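Local structure of response regulator aspartate phosphatase I (Bacillus subtilis subsp. subtilis, 4I1A) at residues A[262-266]-A[292-298]. The protein dephosphorylates the sporulation phosphotransferase Spo0F and activates excision and transfer of the mobile element ICEBs1 through inactivation of its repressor ImmR. Numbering follows the deposited sequence.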
ATOM      1  N   LEU A 262       9.620   6.213  -4.870  1.00 69.54           N
ATOM      2  CA  LEU A 262       9.858   6.585  -6.257  1.00 63.95           C
ATOM      3  C   LEU A 262       9.628   5.388  -7.171  1.00 57.61           C
ATOM      4  O   LEU A 262       8.987   5.500  -8.210  1.00 53.32           O
ATOM      5  CB  LEU A 262      11.284   7.100  -6.410  1.00 61.56           C
ATOM      6  CG  LEU A 262      11.743   7.543  -7.793  1.00 63.43           C
ATOM      7  CD1 LEU A 262      10.707   8.448  -8.410  1.00 59.91           C
ATOM      8  CD2 LEU A 262      13.080   8.279  -7.685  1.00 70.73           C
ATOM      9  N   THR A 263      10.133   4.228  -6.766  1.00 57.32           N
ATOM     10  CA  THR A 263      10.055   3.043  -7.613  1.00 58.71           C
ATOM     11  C   THR A 263       8.609   2.579  -7.821  1.00 57.50           C
ATOM     12  O   THR A 263       8.192   2.264  -8.941  1.00 61.12           O
ATOM     13  CB  THR A 263      10.907   1.890  -7.036  1.00 57.12           C
ATOM     14  OG1 THR A 263      12.268   2.333  -6.880  1.00 63.72           O
ATOM     15  CG2 THR A 263      10.871   0.705  -7.971  1.00 52.25           C
ATOM     16  N   LYS A 264       7.853   2.547  -6.730  1.00 52.15           N
ATOM     17  CA  LYS A 264       6.473   2.085  -6.734  1.00 52.85           C
ATOM     18  C   LYS A 264       5.578   3.019  -7.560  1.00 54.72           C
ATOM     19  O   LYS A 264       4.683   2.579  -8.280  1.00 55.98           O
ATOM     20  CB  LYS A 264       5.987   1.989  -5.285  1.00 55.33           C
ATOM     21  CG  LYS A 264       4.487   1.955  -5.112  1.00 59.88           C
ATOM     22  CD  LYS A 264       4.095   1.598  -3.689  1.00 61.87           C
ATOM     23  CE  LYS A 264       2.604   1.248  -3.615  1.00 71.17           C
ATOM     24  NZ  LYS A 264       2.088   1.079  -2.222  1.00 78.86           N
ATOM     25  N   THR A 265       5.836   4.314  -7.445  1.00 48.75           N
ATOM     26  CA  THR A 265       5.147   5.329  -8.227  1.00 54.27           C
ATOM     27  C   THR A 265       5.436   5.182  -9.732  1.00 59.48           C
ATOM     28  O   THR A 265       4.535   5.326 -10.557  1.00 56.82           O
ATOM     29  CB  THR A 265       5.587   6.735  -7.749  1.00 52.55           C
ATOM     30  OG1 THR A 265       5.336   6.849  -6.346  1.00 55.03           O
ATOM     31  CG2 THR A 265       4.864   7.858  -8.494  1.00 45.49           C
ATOM     32  N   LEU A 266       6.689   4.914 -10.095  1.00 52.19           N
ATOM     33  CA  LEU A 266       7.030   4.726 -11.509  1.00 53.10           C
ATOM     34  C   LEU A 266       6.422   3.433 -12.017  1.00 44.99           C
ATOM     35  O   LEU A 266       5.999   3.328 -13.172  1.00 47.18           O
ATOM     36  CB  LEU A 266       8.551   4.721 -11.731  1.00 51.96           C
ATOM     37  CG  LEU A 266       9.207   6.102 -11.708  1.00 55.86           C
ATOM     38  CD1 LEU A 266      10.695   5.982 -11.387  1.00 58.35           C
ATOM     39  CD2 LEU A 266       8.974   6.838 -13.044  1.00 50.71           C
ATOM     40  N   ILE A 292      15.879   2.259 -11.613  1.00 61.64           N
ATOM     41  CA  ILE A 292      15.863   2.665 -10.220  1.00 65.65           C
ATOM     42  C   ILE A 292      15.683   1.462  -9.294  1.00 65.66           C
ATOM     43  O   ILE A 292      16.295   1.401  -8.230  1.00 71.54           O
ATOM     44  CB  ILE A 292      14.812   3.769  -9.969  1.00 69.67           C
ATOM     45  CG1 ILE A 292      15.242   5.034 -10.727  1.00 79.30           C
ATOM     46  CG2 ILE A 292      14.658   4.058  -8.469  1.00 63.79           C
ATOM     47  CD1 ILE A 292      14.499   6.294 -10.342  1.00 79.60           C
ATOM     48  N   ALA A 293      14.876   0.495  -9.720  1.00 61.47           N
ATOM     49  CA  ALA A 293      14.666  -0.730  -8.950  1.00 58.94           C
ATOM     50  C   ALA A 293      15.941  -1.555  -8.840  1.00 70.72           C
ATOM     51  O   ALA A 293      16.264  -2.078  -7.773  1.00 75.49           O
ATOM     52  CB  ALA A 293      13.563  -1.565  -9.569  1.00 55.89           C
ATOM     53  N   ASP A 294      16.664  -1.672  -9.948  1.00 74.71           N
ATOM     54  CA  ASP A 294      17.878  -2.476  -9.969  1.00 79.33           C
ATOM     55  C   ASP A 294      18.994  -1.867  -9.121  1.00 76.20           C
ATOM     56  O   ASP A 294      19.695  -2.580  -8.406  1.00 76.57           O
ATOM     57  CB  ASP A 294      18.358  -2.711 -11.409  1.00 91.36           C
ATOM     58  CG  ASP A 294      18.010  -4.107 -11.928  1.00106.00           C
ATOM     59  OD1 ASP A 294      18.745  -5.066 -11.596  1.00114.15           O
ATOM     60  OD2 ASP A 294      17.010  -4.249 -12.671  1.00105.30           O
ATOM     61  N   LYS A 295      19.153  -0.551  -9.186  1.00 73.82           N
ATOM     62  CA  LYS A 295      20.297   0.080  -8.533  1.00 83.47           C
ATOM     63  C   LYS A 295      20.047   0.368  -7.050  1.00 86.83           C
ATOM     64  O   LYS A 295      20.965   0.710  -6.306  1.00 92.87           O
ATOM     65  CB  LYS A 295      20.763   1.334  -9.294  1.00 78.69           C
ATOM     66  CG  LYS A 295      20.110   2.641  -8.878  1.00 76.29           C
ATOM     67  CD  LYS A 295      20.822   3.806  -9.547  1.00 82.87           C
ATOM     68  CE  LYS A 295      20.373   5.150  -9.004  1.00 92.77           C
ATOM     69  NZ  LYS A 295      21.485   6.154  -9.072  1.00100.61           N
ATOM     70  N   SER A 296      18.800   0.210  -6.629  1.00 95.08           N
ATOM     71  CA  SER A 296      18.445   0.296  -5.222  1.00 95.31           C
ATOM     72  C   SER A 296      18.356  -1.115  -4.632  1.00 99.32           C
ATOM     73  O   SER A 296      18.013  -1.286  -3.461  1.00103.85           O
ATOM     74  CB  SER A 296      17.101   1.007  -5.074  1.00 89.22           C
ATOM     75  OG  SER A 296      16.065   0.261  -5.699  1.00 83.20           O
ATOM     76  N   ASP A 297      18.668  -2.116  -5.457  1.00 96.18           N
ATOM     77  CA  ASP A 297      18.555  -3.527  -5.082  1.00 99.50           C
ATOM     78  C   ASP A 297      17.139  -3.849  -4.622  1.00 99.66           C
ATOM     79  O   ASP A 297      16.921  -4.668  -3.727  1.00106.50           O
ATOM     80  CB  ASP A 297      19.574  -3.915  -4.007  1.00114.72           C
ATOM     81  CG  ASP A 297      19.678  -5.416  -3.823  1.00121.92           C
ATOM     82  OD1 ASP A 297      19.527  -6.142  -4.829  1.00122.57           O
ATOM     83  OD2 ASP A 297      19.890  -5.870  -2.680  1.00126.37           O
ATOM     84  N   ASP A 298      16.176  -3.186  -5.244  1.00 91.86           N
ATOM     85  CA  ASP A 298      14.782  -3.450  -4.967  1.00 75.50           C
ATOM     86  C   ASP A 298      14.355  -4.676  -5.768  1.00 73.72           C
ATOM     87  O   ASP A 298      13.746  -4.557  -6.829  1.00 68.57           O
ATOM     88  CB  ASP A 298      13.940  -2.229  -5.337  1.00 69.78           C
ATOM     89  CG  ASP A 298      12.643  -2.166  -4.561  1.00 76.52           C
ATOM     90  OD1 ASP A 298      12.017  -3.236  -4.350  1.00 73.98           O
ATOM     91  OD2 ASP A 298      12.259  -1.045  -4.154  1.00 81.39           O
TER
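Thr-263 meets Ile-292 and Ala-293 where two antiparallel helices of the tetratricopeptide repeat array, 261-275 and 279-295, pack as a hairpin, a worked example in which one threonine, one alanine and one isoleucine close the pair. The CA atoms of Thr-263 and Ala-293 come within 6.1 Å, an approach consistent with the small side chain of alanine. Thr-263 can be followed outward from its backbone. Its CB lies 4.3 Å from OD2 of Asp-298, beyond the end of the second helix. With chi1 at -57°, the two branches then part, and CG2, anti to the backbone N, sits 3.9 Å from CB of Ala-293. The Thr-263 and Ile-292 side chains pass each other head to tail, OG1 lying 3.3 Å from CG2 of Ile-292, a van der Waals touch between hydroxyl and methyl.

The other arm of Ile-292 serves the leucines. CG1 is anti to the carbonyl carbon and the chain is extended beyond it, which brings CD1 to Leu-262 and Leu-266; the isoleucine side chain lies roughly perpendicular to each of theirs. That methyl lies 3.6 Å from CD2 of Leu-262 and 4.0 Å from CD1 of Leu-266. Leu-251 of helix 240-257 touches both leucines, so this apolar layer extends into the preceding helix of the array. Tyr-301 and Phe-305 of helix 299-313 touch Thr-263.

No hydrogen bond joins the two segments. Ser-296 OG lies near O of Ile-292 and O of Ala-293. Asp-297, with positive phi, ends the helix in a Schellman motif, and Asp-298 follows as N-cap of helix 299-313, its OD1 accepting a weak hydrogen bond from N of Tyr-301. The turn is secured by the backbone bond from N of Asp-298 to O of Ala-293, 2.8 Å long.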